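PDB 4Y9V: particle-associated lyase from Acinetobacter bacteriophage AP22, which probably cleaves the capsular polysaccharide of Acinetobacter baumannii by a lyase reaction, serving as the tailspike with which the phage degrades the host capsule. Local coordinates for residues N265-N270 and Y278-S283. Sequence-based numbering, arbitrary orientation.
Sequences NSAKNN and YGIQIS. With 49S (2-acetamido-2-deoxy-beta-D-mannopyranuronic acid), chain B; SO4 (sulfate ion), chain K.
The CD1 methyl of Ile-280 approaches the amide of Asn-265 obliquely from one side of the amide plane, nearly equidistant from its ends, 3.7 Å from ND2 and 3.8 Å from OD1. The other flat group, the Tyr-278 ring, carries its polar company at the rim: sulfate O4 and Gln-281 OE1 both lie at the edge, in the ring plane. Between these two groups the segments meet by packing. Ala-267 CB rests 3.7 Å from Ile-280 CG1 and also touches the Gly-279 carbonyl, while Asn-269 CB lies 3.6 Å from Tyr-278 O. At Gly-279 the backbones come closest, its CA 3.9 Å from that of Lys-268.

With chi1 at 63°, Asn-265 folds its amide back over its own chain, where OD1 accepts the backbone N-H of Ala-267 on an in-plane lone pair, an Asx turn; Asn-295 also donates to OD1, and ND2 reaches Ala-263 O and Tyr-290 OH. Asn-269 OD1 in turn accepts from Asn-277 and Ala-271.

On either side of the corner at Gly-279 and Ile-280 along the chain, Tyr-278 and Gln-281 both reach the sugar. Tyr-278 OH accepts from 49S O1 and donates to sulfate O4 at 2.7 Å. Gln-281, fully extended beyond CG, gives NE2 to 49S O3 at 3.1 Å and, weakly, to O7, while Arg-253 holds its OE1. The two segments fit a pectin lyase-like parallel beta-helix, where the chain turns corners between faces; here Ala-267 packs on Ile-280 while strand 278-283 turns Tyr-278 and Gln-281 to the glycan pocket.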
loop_
_atom_site.group_PDB
_atom_site.type_symbol
_atom_site.label_atom_id
_atom_site.label_comp_id
_atom_site.label_asym_id
_atom_site.label_seq_id
_atom_site.Cartn_x
_atom_site.Cartn_y
_atom_site.Cartn_z
ATOM N N ASN A 265 -21.474 0.046 4.550
ATOM C CA ASN A 265 -22.756 -0.656 4.552
ATOM C C ASN A 265 -22.811 -1.607 5.736
ATOM O O ASN A 265 -21.830 -1.828 6.451
ATOM C CB ASN A 265 -22.935 -1.423 3.217
ATOM C CG ASN A 265 -21.858 -2.481 3.078
ATOM O OD1 ASN A 265 -21.963 -3.578 3.642
ATOM N ND2 ASN A 265 -20.797 -2.138 2.367
ATOM N N SER A 266 -23.996 -2.176 5.930
ATOM C CA SER A 266 -24.291 -3.243 6.867
ATOM C C SER A 266 -24.924 -4.433 6.103
ATOM O O SER A 266 -25.962 -4.962 6.505
ATOM C CB SER A 266 -25.182 -2.742 8.046
ATOM O OG SER A 266 -24.585 -1.629 8.706
ATOM N N ALA A 267 -24.295 -4.874 5.004
ATOM C CA ALA A 267 -24.738 -6.060 4.301
ATOM C C ALA A 267 -24.255 -7.296 5.054
ATOM O O ALA A 267 -23.096 -7.349 5.503
ATOM C CB ALA A 267 -24.195 -6.076 2.878
ATOM N N LYS A 268 -25.119 -8.291 5.183
ATOM C CA LYS A 268 -24.836 -9.447 6.034
ATOM C C LYS A 268 -25.629 -10.658 5.559
ATOM O O LYS A 268 -26.585 -10.553 4.783
ATOM C CB LYS A 268 -25.127 -9.160 7.483
ATOM C CG LYS A 268 -26.575 -8.830 7.740
ATOM C CD LYS A 268 -26.855 -8.476 9.187
ATOM C CE LYS A 268 -26.387 -7.207 9.661
ATOM N NZ LYS A 268 -27.017 -6.000 9.094
ATOM N N ASN A 269 -25.246 -11.826 6.070
ATOM C CA ASN A 269 -26.051 -13.024 5.996
ATOM C C ASN A 269 -25.912 -13.763 7.328
ATOM O O ASN A 269 -24.819 -13.870 7.846
ATOM C CB ASN A 269 -25.601 -13.955 4.851
ATOM C CG ASN A 269 -26.454 -15.192 4.776
ATOM O OD1 ASN A 269 -26.155 -16.215 5.411
ATOM N ND2 ASN A 269 -27.524 -15.139 3.985
ATOM N N ASN A 270 -27.046 -14.276 7.836
ATOM C CA ASN A 270 -27.039 -14.984 9.098
ATOM C C ASN A 270 -27.870 -16.250 9.042
ATOM O O ASN A 270 -28.283 -16.767 10.086
ATOM C CB ASN A 270 -27.537 -14.077 10.246
ATOM C CG ASN A 270 -26.687 -12.843 10.412
ATOM O OD1 ASN A 270 -25.706 -12.908 11.208
ATOM N ND2 ASN A 270 -26.967 -11.831 9.736
ATOM N N TYR A 278 -23.500 -15.200 1.816
ATOM C CA TYR A 278 -22.527 -14.154 1.545
ATOM C C TYR A 278 -23.058 -12.824 2.075
ATOM O O TYR A 278 -24.232 -12.502 1.911
ATOM C CB TYR A 278 -22.263 -14.040 0.049
ATOM C CG TYR A 278 -21.805 -15.324 -0.608
ATOM C CD1 TYR A 278 -21.093 -16.306 0.055
ATOM C CD2 TYR A 278 -22.059 -15.539 -1.958
ATOM C CE1 TYR A 278 -20.644 -17.456 -0.606
ATOM C CE2 TYR A 278 -21.577 -16.660 -2.626
ATOM C CZ TYR A 278 -20.864 -17.615 -1.952
ATOM O OH TYR A 278 -20.434 -18.698 -2.672
ATOM N N GLY A 279 -22.198 -12.026 2.712
ATOM C CA GLY A 279 -22.644 -10.678 3.103
ATOM C C GLY A 279 -22.872 -9.807 1.870
ATOM O O GLY A 279 -23.991 -9.377 1.593
ATOM N N ILE A 280 -21.785 -9.581 1.149
ATOM C CA ILE A 280 -21.797 -9.021 -0.182
ATOM C C ILE A 280 -21.279 -10.087 -1.143
ATOM O O ILE A 280 -20.245 -10.692 -0.879
ATOM C CB ILE A 280 -20.883 -7.768 -0.299
ATOM C CG1 ILE A 280 -21.328 -6.696 0.676
ATOM C CG2 ILE A 280 -20.890 -7.242 -1.741
ATOM C CD1 ILE A 280 -20.412 -5.511 0.776
ATOM N N GLN A 281 -21.996 -10.287 -2.253
ATOM C CA GLN A 281 -21.473 -11.067 -3.362
ATOM C C GLN A 281 -21.154 -10.124 -4.511
ATOM O O GLN A 281 -22.041 -9.421 -5.011
ATOM C CB GLN A 281 -22.427 -12.172 -3.821
ATOM C CG GLN A 281 -21.739 -13.114 -4.827
ATOM C CD GLN A 281 -22.614 -14.259 -5.289
ATOM O OE1 GLN A 281 -23.829 -14.182 -5.184
ATOM N NE2 GLN A 281 -21.987 -15.313 -5.816
ATOM N N ILE A 282 -19.895 -10.131 -4.915
ATOM C CA ILE A 282 -19.455 -9.437 -6.142
ATOM C C ILE A 282 -19.460 -10.529 -7.200
ATOM O O ILE A 282 -18.648 -11.439 -7.149
ATOM C CB ILE A 282 -18.080 -8.783 -5.890
ATOM C CG1 ILE A 282 -18.161 -7.732 -4.797
ATOM C CG2 ILE A 282 -17.569 -8.200 -7.205
ATOM C CD1 ILE A 282 -16.813 -7.239 -4.302
ATOM N N SER A 283 -20.466 -10.470 -8.083
ATOM C CA SER A 283 -20.738 -11.489 -9.087
ATOM C C SER A 283 -20.333 -10.986 -10.457
ATOM O O SER A 283 -20.996 -10.099 -11.006
ATOM C CB SER A 283 -22.207 -11.857 -9.091
ATOM O OG SER A 283 -22.559 -12.533 -7.907
HETATM C C8 49S B . -18.530 -18.544 -8.322
HETATM C C7 49S B . -19.514 -18.355 -7.188
HETATM O O7 49S B . -19.555 -17.285 -6.543
HETATM N N2 49S B . -20.325 -19.392 -6.926
HETATM C C2 49S B . -21.278 -19.405 -5.834
HETATM C C3 49S B . -22.722 -19.244 -6.317
HETATM O O3 49S B . -22.889 -18.017 -7.029
HETATM C C1 49S B . -21.163 -20.714 -5.078
HETATM O O1 49S B . -19.858 -20.964 -4.644
HETATM O O5 49S B . -21.487 -21.794 -5.955
HETATM C C5 49S B . -22.876 -21.750 -6.330
HETATM C C6 49S B . -23.180 -22.985 -7.153
HETATM O O6A 49S B . -22.362 -23.333 -8.040
HETATM O O6B 49S B . -24.262 -23.574 -6.904
HETATM C C4 49S B . -23.174 -20.468 -7.108
HETATM O O4 49S B . -24.594 -20.531 -7.279
HETATM S S SO4 K . -17.601 -21.314 -1.762
HETATM O O1 SO4 K . -17.510 -21.617 -3.180
HETATM O O2 SO4 K . -16.266 -20.953 -1.251
HETATM O O3 SO4 K . -18.081 -22.538 -1.098
HETATM O O4 SO4 K . -18.525 -20.203 -1.429
#